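PDB 4DBE: orotidine 5'-phosphate decarboxylase from Sulfolobus solfataricus, which probably catalyses the decarboxylation of orotidine 5'-monophosphate to UMP, the last step of de novo UMP synthesis, and works as a homodimer. Local coordinates for residues M166-G171 with I186-Y191; I56-K61 with L76-S81. All blocks are in the same frame, centred on the assembly; numbering follows the deposited sequence.

Interaction 1. Residues M166-G171 with I186-Y191; sequences MGSQGG and IGRSIY. With BMP (6-hydroxyuridine-5'-phosphate), chain C.
In the conformer modelled here, one of two for S168, OG lies over the centre of one face of the R188 guanidinium, 3.2 Å from R188 CZ but without a clear hydrogen bond, while the phosphate of the bound 6-hydroxyuridine-5'-phosphate (BMP) sits in plane at the edge. Y67 of the second subunit makes a cation-pi contact with the same group. R188 keeps CG anti to its carbonyl carbon (chi1 -74°) and bends at chi3, curling the guanidinium back to the phosphate. There R188 NE donates to BMP OP2 at 2.7 Å and NH2 to OP1, two bonds that fix its rotation; the backbone N of R188 also reaches OP2. Q169 NE2 sends one N-H to BMP OP1 (2.9 Å) and the other to BMP O2, tying phosphate to base, while OE1 accepts from S115. G187 N grips BMP OP3 at 2.7 Å, and one water joins OP3 to M166 O and S189 N. This is the phosphate-binding end of a TIM barrel: the loop after strand 160-163 meets the turn between strand 183-186 and the short helix 188-191, whose N-cap is G187. Behind the site, I186 packs on helix 196-213 and strand 6-10.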
ATOM      1  N   MET A 166      -1.301   7.983 -18.193  0.88 20.81           N
ATOM      2  CA  MET A 166      -1.504   8.917 -19.299  0.88 20.27           C
ATOM      3  C   MET A 166      -0.662  10.186 -19.139  0.88 24.06           C
ATOM      4  O   MET A 166      -0.553  10.762 -18.043  0.88 24.92           O
ATOM      5  CB  MET A 166      -2.983   9.281 -19.454  0.88 21.04           C
ATOM      6  CG  MET A 166      -3.946   8.086 -19.354  0.88 23.38           C
ATOM      7  SD  MET A 166      -3.505   6.638 -20.351  0.88 23.16           S
ATOM      8  CE  MET A 166      -3.981   7.158 -22.006  0.88 22.87           C
ATOM      9  N   GLY A 167      -0.061  10.610 -20.242  1.00 20.13           N
ATOM     10  CA  GLY A 167       0.834  11.748 -20.232  1.00 22.41           C
ATOM     11  C   GLY A 167       2.229  11.358 -19.815  1.00 24.27           C
ATOM     12  O   GLY A 167       2.984  10.797 -20.604  1.00 23.11           O
ATOM     13  N   SER A 168       2.571  11.648 -18.562  0.54 20.44           N
ATOM     14  CA  SER A 168       3.913  11.400 -18.049  0.54 19.49           C
ATOM     15  C   SER A 168       4.449  10.009 -18.375  0.54 22.20           C
ATOM     16  O   SER A 168       5.585   9.864 -18.831  0.54 20.94           O
ATOM     17  CB  SER A 168       3.954  11.636 -16.533  0.54 19.64           C
ATOM     18  OG  SER A 168       5.268  11.478 -16.031  0.54 21.10           O
ATOM     19  N   GLN A 169       3.629   8.987 -18.150  1.00 19.58           N
ATOM     20  CA  GLN A 169       4.076   7.615 -18.324  1.00 21.08           C
ATOM     21  C   GLN A 169       4.035   7.101 -19.764  1.00 23.08           C
ATOM     22  O   GLN A 169       4.552   6.020 -20.036  1.00 22.99           O
ATOM     23  CB  GLN A 169       3.296   6.662 -17.414  1.00 15.95           C
ATOM     24  CG  GLN A 169       3.651   6.830 -15.921  1.00 17.89           C
ATOM     25  CD  GLN A 169       2.818   5.912 -15.038  1.00 21.13           C
ATOM     26  OE1 GLN A 169       2.989   4.688 -15.062  1.00 21.35           O
ATOM     27  NE2 GLN A 169       1.926   6.501 -14.242  1.00 17.34           N
ATOM     28  N   GLY A 170       3.383   7.843 -20.655  1.00 24.21           N
ATOM     29  CA  GLY A 170       3.457   7.556 -22.081  1.00 23.49           C
ATOM     30  C   GLY A 170       2.125   7.364 -22.776  1.00 30.34           C
ATOM     31  O   GLY A 170       2.048   7.423 -24.007  1.00 25.67           O
ATOM     32  N   GLY A 171       1.067   7.124 -22.004  1.00 21.14           N
ATOM     33  CA  GLY A 171      -0.234   6.898 -22.602  1.00 22.99           C
ATOM     34  C   GLY A 171      -0.734   8.173 -23.257  1.00 26.87           C
ATOM     35  O   GLY A 171      -0.625   9.253 -22.692  1.00 22.11           O
ATOM     36  N   ILE A 186      -5.090  10.958 -14.297  1.00 18.48           N
ATOM     37  CA  ILE A 186      -3.986  11.795 -14.772  1.00 12.85           C
ATOM     38  C   ILE A 186      -3.441  12.652 -13.634  1.00 15.08           C
ATOM     39  O   ILE A 186      -4.201  13.392 -12.979  1.00 16.55           O
ATOM     40  CB  ILE A 186      -4.439  12.697 -15.934  1.00 16.10           C
ATOM     41  CG1 ILE A 186      -5.047  11.854 -17.058  1.00 20.44           C
ATOM     42  CG2 ILE A 186      -3.283  13.546 -16.456  1.00 16.70           C
ATOM     43  CD1 ILE A 186      -5.817  12.677 -18.064  1.00 23.64           C
ATOM     44  N   GLY A 187      -2.133  12.551 -13.399  1.00 17.61           N
ATOM     45  CA  GLY A 187      -1.505  13.262 -12.285  1.00 14.24           C
ATOM     46  C   GLY A 187      -0.594  14.393 -12.748  1.00 15.92           C
ATOM     47  O   GLY A 187      -1.038  15.521 -12.998  1.00 17.69           O
ATOM     48  N   ARG A 188       0.686  14.081 -12.881  1.00 16.38           N
ATOM     49  CA  ARG A 188       1.705  15.093 -13.206  1.00 17.57           C
ATOM     50  C   ARG A 188       1.421  15.989 -14.415  1.00 19.56           C
ATOM     51  O   ARG A 188       1.775  17.165 -14.405  1.00 22.16           O
ATOM     52  CB  ARG A 188       3.070  14.421 -13.368  1.00 18.30           C
ATOM     53  CG  ARG A 188       3.689  13.983 -12.068  1.00 21.58           C
ATOM     54  CD  ARG A 188       4.813  13.004 -12.311  1.00 22.38           C
ATOM     55  NE  ARG A 188       4.318  11.689 -12.710  1.00 20.11           N
ATOM     56  CZ  ARG A 188       5.111  10.659 -12.982  1.00 21.02           C
ATOM     57  NH1 ARG A 188       6.427  10.807 -12.933  1.00 22.68           N
ATOM     58  NH2 ARG A 188       4.595   9.484 -13.321  1.00 20.05           N
ATOM     59  N   SER A 189       0.806  15.444 -15.465  1.00 18.88           N
ATOM     60  CA  SER A 189       0.587  16.231 -16.675  1.00 24.55           C
ATOM     61  C   SER A 189      -0.383  17.368 -16.407  1.00 27.54           C
ATOM     62  O   SER A 189      -0.434  18.330 -17.162  1.00 23.17           O
ATOM     63  CB  SER A 189       0.060  15.361 -17.826  1.00 22.48           C
ATOM     64  OG  SER A 189       1.072  14.502 -18.290  1.00 29.17           O
ATOM     65  N   ILE A 190      -1.164  17.245 -15.337  1.00 21.89           N
ATOM     66  CA  ILE A 190      -2.030  18.333 -14.899  1.00 16.86           C
ATOM     67  C   ILE A 190      -1.377  19.140 -13.780  1.00 20.90           C
ATOM     68  O   ILE A 190      -1.142  20.336 -13.946  1.00 22.48           O
ATOM     69  CB  ILE A 190      -3.432  17.836 -14.459  1.00 20.10           C
ATOM     70  CG1 ILE A 190      -4.181  17.258 -15.667  1.00 19.37           C
ATOM     71  CG2 ILE A 190      -4.241  18.981 -13.810  1.00 18.85           C
ATOM     72  CD1 ILE A 190      -5.389  16.379 -15.293  1.00 20.95           C
ATOM     73  N   TYR A 191      -1.050  18.501 -12.661  1.00 18.07           N
ATOM     74  CA  TYR A 191      -0.659  19.274 -11.469  1.00 18.85           C
ATOM     75  C   TYR A 191       0.734  19.920 -11.505  1.00 20.51           C
ATOM     76  O   TYR A 191       0.988  20.877 -10.772  1.00 23.29           O
ATOM     77  CB  TYR A 191      -0.896  18.494 -10.162  1.00 20.10           C
ATOM     78  CG  TYR A 191      -0.024  17.274  -9.909  1.00 20.07           C
ATOM     79  CD1 TYR A 191       1.358  17.388  -9.749  1.00 15.81           C
ATOM     80  CD2 TYR A 191      -0.599  16.010  -9.765  1.00 19.41           C
ATOM     81  CE1 TYR A 191       2.146  16.266  -9.483  1.00 19.63           C
ATOM     82  CE2 TYR A 191       0.185  14.880  -9.501  1.00 18.28           C
ATOM     83  CZ  TYR A 191       1.542  15.014  -9.354  1.00 19.17           C
ATOM     84  OH  TYR A 191       2.321  13.897  -9.088  1.00 19.70           O
TER
HETATM   85  P   BMP C 301       0.900  10.358 -13.264  1.00 18.37           P
HETATM   86  OP1 BMP C 301       1.708   9.372 -13.993  1.00 20.31           O
HETATM   87  OP2 BMP C 301       1.623  11.694 -12.714  1.00 20.37           O
HETATM   88  OP3 BMP C 301      -0.236  10.877 -14.259  1.00 18.71           O
HETATM   89  O5' BMP C 301       0.113   9.658 -12.059  1.00 19.21           O
HETATM   90  C5' BMP C 301      -0.516   8.396 -12.207  1.00 18.54           C
HETATM   91  C4' BMP C 301      -1.370   8.074 -10.996  1.00 20.56           C
HETATM   92  O4' BMP C 301      -1.956   6.758 -11.171  1.00 20.25           O
HETATM   93  C3' BMP C 301      -0.617   8.034  -9.665  1.00 15.32           C
HETATM   94  O3' BMP C 301      -1.488   8.418  -8.604  1.00 14.28           O
HETATM   95  C2' BMP C 301      -0.282   6.551  -9.529  1.00 20.32           C
HETATM   96  O2' BMP C 301      -0.075   6.122  -8.205  1.00 17.03           O
HETATM   97  C1' BMP C 301      -1.526   5.898 -10.139  1.00 19.72           C
HETATM   98  N1  BMP C 301      -1.284   4.566 -10.723  1.00 18.70           N
HETATM   99  C2  BMP C 301      -0.335   4.361 -11.662  1.00 18.67           C
HETATM  100  O2  BMP C 301       0.374   5.272 -12.043  1.00 18.02           O
HETATM  101  N3  BMP C 301      -0.131   3.134 -12.182  1.00 18.81           N
HETATM  102  C4  BMP C 301      -0.888   2.077 -11.803  1.00 23.86           C
HETATM  103  O4  BMP C 301      -0.694   0.970 -12.296  1.00 20.75           O
HETATM  104  C5  BMP C 301      -1.900   2.266 -10.843  1.00 19.37           C
HETATM  105  C6  BMP C 301      -2.083   3.525 -10.325  1.00 21.20           C
HETATM  106  O1  BMP C 301      -3.042   3.751  -9.419  1.00 19.77           O
HETATM  107  O   HOH W   1       0.474  12.660 -16.021  1.00 19.50           O

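Interaction 2. Residues I56-K61 with L76-S81; sequences IIVDFK and LSFANS. With BMP (6-hydroxyuridine-5'-phosphate), chain C.
With CG1 anti to the backbone N (chi1 164°), V58 spreads its two methyls over the L76-A79 turn: CG1 meets L76 CD1, while V58 CG2 presses on A79 CB at 3.4 Å, tighter than usual carbon contact, and touches F78 CE1. N80 holds CG anti to its carbonyl carbon (chi1 -57°), which turns OD1 back to the start of the strand, where I56 N donates to N80 OD1 at 2.8 Å, nearly straight (171°) and on a lone pair. L76 CD1 also meets F60 CE2 at 3.5 Å, the leucine and the phenylalanine reaching toward each other from the two segments, and V58 CG1 lies over one face of the F60 ring, toward its rim.

The backbones join as parallel strands, with I57 bridged to S81. I56 O accepts from both N80 N and S81 N, and V58 N donates to S81 O at 2.9 Å. The N80 side-chain carbonyl thus carries the pairing back past the start of strand 81-85, and the type I turn L76-A79 leads the chain from helix 66-73 into that strand, closing a right-handed beta-alpha-beta crossover of the barrel.

D59 points away from this packing. Its OD1 accepts from K61 N in an Asx turn, and D59 OD2 offers its syn lone pair to K61 NZ at 2.6 Å while also pairing with K30. An alanine at D59 would remove both carboxylate oxygens and would probably leave K61 less firmly placed and K30 without this partner. K61 NZ reaches BMP O1 at 2.6 Å. D59 and K61 join K30 and D64 of the second subunit in a network of alternating charges beside the ligand, consistent with their predicted roles in decarboxylation, K61 as proton donor.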
ATOM      1  N   ILE A  56     -14.977  10.947  -5.170  1.00 23.16           N
ATOM      2  CA  ILE A  56     -13.711  11.083  -4.465  1.00 21.17           C
ATOM      3  C   ILE A  56     -13.172   9.689  -4.141  1.00 22.15           C
ATOM      4  O   ILE A  56     -13.811   8.917  -3.415  1.00 22.69           O
ATOM      5  CB  ILE A  56     -13.881  11.854  -3.161  1.00 23.07           C
ATOM      6  CG1 ILE A  56     -14.331  13.298  -3.450  1.00 21.52           C
ATOM      7  CG2 ILE A  56     -12.583  11.786  -2.360  1.00 21.41           C
ATOM      8  CD1 ILE A  56     -14.850  14.041  -2.245  1.00 28.45           C
ATOM      9  N   ILE A  57     -12.000   9.373  -4.677  1.00 19.93           N
ATOM     10  CA  ILE A  57     -11.401   8.061  -4.507  1.00 21.10           C
ATOM     11  C   ILE A  57     -10.131   8.188  -3.705  1.00 20.23           C
ATOM     12  O   ILE A  57      -9.199   8.888  -4.115  1.00 22.19           O
ATOM     13  CB  ILE A  57     -11.035   7.431  -5.874  1.00 21.19           C
ATOM     14  CG1 ILE A  57     -12.264   7.383  -6.781  1.00 23.31           C
ATOM     15  CG2 ILE A  57     -10.421   6.038  -5.690  1.00 20.25           C
ATOM     16  CD1 ILE A  57     -11.966   6.814  -8.183  1.00 22.61           C
ATOM     17  N   VAL A  58     -10.080   7.527  -2.557  1.00 17.21           N
ATOM     18  CA  VAL A  58      -8.849   7.534  -1.792  1.00 20.15           C
ATOM     19  C   VAL A  58      -7.992   6.337  -2.182  1.00 23.64           C
ATOM     20  O   VAL A  58      -8.440   5.194  -2.122  1.00 19.55           O
ATOM     21  CB  VAL A  58      -9.098   7.578  -0.276  1.00 21.58           C
ATOM     22  CG1 VAL A  58      -7.832   7.197   0.468  1.00 20.80           C
ATOM     23  CG2 VAL A  58      -9.586   8.965   0.115  1.00 17.90           C
ATOM     24  N   ASP A  59      -6.761   6.619  -2.602  1.00 19.49           N
ATOM     25  CA  ASP A  59      -5.885   5.584  -3.130  1.00 17.88           C
ATOM     26  C   ASP A  59      -4.614   5.451  -2.314  1.00 20.70           C
ATOM     27  O   ASP A  59      -3.616   6.150  -2.572  1.00 18.96           O
ATOM     28  CB  ASP A  59      -5.544   5.832  -4.614  1.00 16.18           C
ATOM     29  CG  ASP A  59      -4.585   4.784  -5.178  1.00 17.51           C
ATOM     30  OD1 ASP A  59      -4.373   3.752  -4.511  1.00 16.96           O
ATOM     31  OD2 ASP A  59      -4.048   4.976  -6.289  1.00 17.52           O
ATOM     32  N   PHE A  60      -4.661   4.567  -1.320  1.00 16.00           N
ATOM     33  CA  PHE A  60      -3.462   4.177  -0.580  1.00 16.68           C
ATOM     34  C   PHE A  60      -2.973   2.781  -1.013  1.00 20.11           C
ATOM     35  O   PHE A  60      -2.152   2.162  -0.333  1.00 17.89           O
ATOM     36  CB  PHE A  60      -3.693   4.227   0.936  1.00 18.82           C
ATOM     37  CG  PHE A  60      -3.977   5.622   1.482  1.00 17.34           C
ATOM     38  CD1 PHE A  60      -3.912   6.743   0.669  1.00 21.09           C
ATOM     39  CD2 PHE A  60      -4.305   5.794   2.815  1.00 20.59           C
ATOM     40  CE1 PHE A  60      -4.181   8.015   1.177  1.00 18.94           C
ATOM     41  CE2 PHE A  60      -4.572   7.069   3.338  1.00 22.73           C
ATOM     42  CZ  PHE A  60      -4.507   8.175   2.520  1.00 20.48           C
ATOM     43  N   LYS A  61      -3.464   2.296  -2.155  1.00 17.73           N
ATOM     44  CA  LYS A  61      -2.993   1.009  -2.686  1.00 19.20           C
ATOM     45  C   LYS A  61      -3.058  -0.077  -1.609  1.00 15.40           C
ATOM     46  O   LYS A  61      -2.101  -0.842  -1.400  1.00 16.32           O
ATOM     47  CB  LYS A  61      -1.559   1.138  -3.225  1.00 20.95           C
ATOM     48  CG  LYS A  61      -1.389   1.976  -4.495  1.00 16.09           C
ATOM     49  CD  LYS A  61      -2.232   1.420  -5.663  1.00 15.48           C
ATOM     50  CE  LYS A  61      -1.831   2.081  -6.985  1.00 18.98           C
ATOM     51  NZ  LYS A  61      -1.999   3.570  -6.997  1.00 17.42           N
ATOM     52  N   LEU A  76     -10.905   7.514   6.933  1.00 22.38           N
ATOM     53  CA  LEU A  76     -11.005   8.297   5.703  1.00 22.59           C
ATOM     54  C   LEU A  76     -12.436   8.359   5.167  1.00 25.50           C
ATOM     55  O   LEU A  76     -12.658   8.215   3.961  1.00 22.09           O
ATOM     56  CB  LEU A  76     -10.078   7.689   4.631  1.00 22.83           C
ATOM     57  CG  LEU A  76      -8.665   7.402   5.146  1.00 27.88           C
ATOM     58  CD1 LEU A  76      -7.909   6.431   4.243  1.00 24.08           C
ATOM     59  CD2 LEU A  76      -7.888   8.708   5.346  1.00 24.25           C
ATOM     60  N   SER A  77     -13.404   8.574   6.057  1.00 21.82           N
ATOM     61  CA  SER A  77     -14.818   8.519   5.683  1.00 23.47           C
ATOM     62  C   SER A  77     -15.247   9.535   4.632  1.00 25.00           C
ATOM     63  O   SER A  77     -16.336   9.416   4.073  1.00 28.04           O
ATOM     64  CB  SER A  77     -15.725   8.651   6.919  1.00 29.63           C
ATOM     65  OG  SER A  77     -15.768   9.993   7.381  1.00 31.55           O
ATOM     66  N   PHE A  78     -14.412  10.529   4.357  1.00 23.31           N
ATOM     67  CA  PHE A  78     -14.765  11.542   3.365  1.00 25.67           C
ATOM     68  C   PHE A  78     -14.753  11.008   1.927  1.00 26.08           C
ATOM     69  O   PHE A  78     -15.290  11.644   1.015  1.00 25.47           O
ATOM     70  CB  PHE A  78     -13.834  12.747   3.469  1.00 24.45           C
ATOM     71  CG  PHE A  78     -12.388  12.403   3.333  1.00 24.26           C
ATOM     72  CD1 PHE A  78     -11.793  12.325   2.081  1.00 23.61           C
ATOM     73  CD2 PHE A  78     -11.615  12.168   4.456  1.00 29.41           C
ATOM     74  CE1 PHE A  78     -10.452  12.015   1.960  1.00 29.39           C
ATOM     75  CE2 PHE A  78     -10.272  11.855   4.342  1.00 28.05           C
ATOM     76  CZ  PHE A  78      -9.690  11.776   3.098  1.00 24.81           C
ATOM     77  N   ALA A  79     -14.130   9.852   1.722  1.00 22.48           N
ATOM     78  CA  ALA A  79     -14.051   9.265   0.384  1.00 24.99           C
ATOM     79  C   ALA A  79     -15.343   8.568   0.008  1.00 20.73           C
ATOM     80  O   ALA A  79     -16.037   8.043   0.867  1.00 22.08           O
ATOM     81  CB  ALA A  79     -12.899   8.273   0.308  1.00 26.18           C
ATOM     82  N   ASN A  80     -15.649   8.546  -1.288  1.00 19.50           N
ATOM     83  CA  ASN A  80     -16.736   7.712  -1.786  1.00 25.32           C
ATOM     84  C   ASN A  80     -16.245   6.291  -2.024  1.00 21.04           C
ATOM     85  O   ASN A  80     -16.999   5.325  -1.893  1.00 25.44           O
ATOM     86  CB  ASN A  80     -17.300   8.281  -3.087  1.00 24.69           C
ATOM     87  CG  ASN A  80     -17.789   9.716  -2.936  1.00 24.76           C
ATOM     88  OD1 ASN A  80     -17.323  10.620  -3.627  1.00 25.36           O
ATOM     89  ND2 ASN A  80     -18.733   9.929  -2.022  1.00 28.56           N
ATOM     90  N   SER A  81     -14.970   6.167  -2.362  1.00 19.13           N
ATOM     91  CA  SER A  81     -14.423   4.910  -2.846  1.00 20.55           C
ATOM     92  C   SER A  81     -12.967   4.747  -2.444  1.00 23.45           C
ATOM     93  O   SER A  81     -12.277   5.736  -2.174  1.00 20.24           O
ATOM     94  CB  SER A  81     -14.509   4.884  -4.376  1.00 22.72           C
ATOM     95  OG  SER A  81     -15.740   5.435  -4.809  1.00 28.56           O
TER
HETATM   96  P   BMP C 301       0.900  10.358 -13.264  1.00 18.37           P
HETATM   97  OP1 BMP C 301       1.708   9.372 -13.993  1.00 20.31           O
HETATM   98  OP2 BMP C 301       1.623  11.694 -12.714  1.00 20.37           O
HETATM   99  OP3 BMP C 301      -0.236  10.877 -14.259  1.00 18.71           O
HETATM  100  O5' BMP C 301       0.113   9.658 -12.059  1.00 19.21           O
HETATM  101  C5' BMP C 301      -0.516   8.396 -12.207  1.00 18.54           C
HETATM  102  C4' BMP C 301      -1.370   8.074 -10.996  1.00 20.56           C
HETATM  103  O4' BMP C 301      -1.956   6.758 -11.171  1.00 20.25           O
HETATM  104  C3' BMP C 301      -0.617   8.034  -9.665  1.00 15.32           C
HETATM  105  O3' BMP C 301      -1.488   8.418  -8.604  1.00 14.28           O
HETATM  106  C2' BMP C 301      -0.282   6.551  -9.529  1.00 20.32           C
HETATM  107  O2' BMP C 301      -0.075   6.122  -8.205  1.00 17.03           O
HETATM  108  C1' BMP C 301      -1.526   5.898 -10.139  1.00 19.72           C
HETATM  109  N1  BMP C 301      -1.284   4.566 -10.723  1.00 18.70           N
HETATM  110  C2  BMP C 301      -0.335   4.361 -11.662  1.00 18.67           C
HETATM  111  O2  BMP C 301       0.374   5.272 -12.043  1.00 18.02           O
HETATM  112  N3  BMP C 301      -0.131   3.134 -12.182  1.00 18.81           N
HETATM  113  C4  BMP C 301      -0.888   2.077 -11.803  1.00 23.86           C
HETATM  114  O4  BMP C 301      -0.694   0.970 -12.296  1.00 20.75           O
HETATM  115  C5  BMP C 301      -1.900   2.266 -10.843  1.00 19.37           C
HETATM  116  C6  BMP C 301      -2.083   3.525 -10.325  1.00 21.20           C
HETATM  117  O1  BMP C 301      -3.042   3.751  -9.419  1.00 19.77           O

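Interaction 2 comes first along the chain and is complete before the chain reaches interaction 1. Their centres lie 21 Å apart, on opposite sides of the chain's centre, and their nearest atoms remain about 9 Å from each other. Both belong to the same closed eight-stranded parallel barrel: 56-61 and 76-81 join the third strand to the fourth, whereas 166-171 follows the seventh and 186-191 starts at the end of the eighth. BMP bridges the gap between them, its phosphate held by interaction 1 and its O1 reached from interaction 2. Each contact also touches the second subunit, which contributes D64 to the ligand, so the site is assembled from distant parts of one barrel and completed by the dimer.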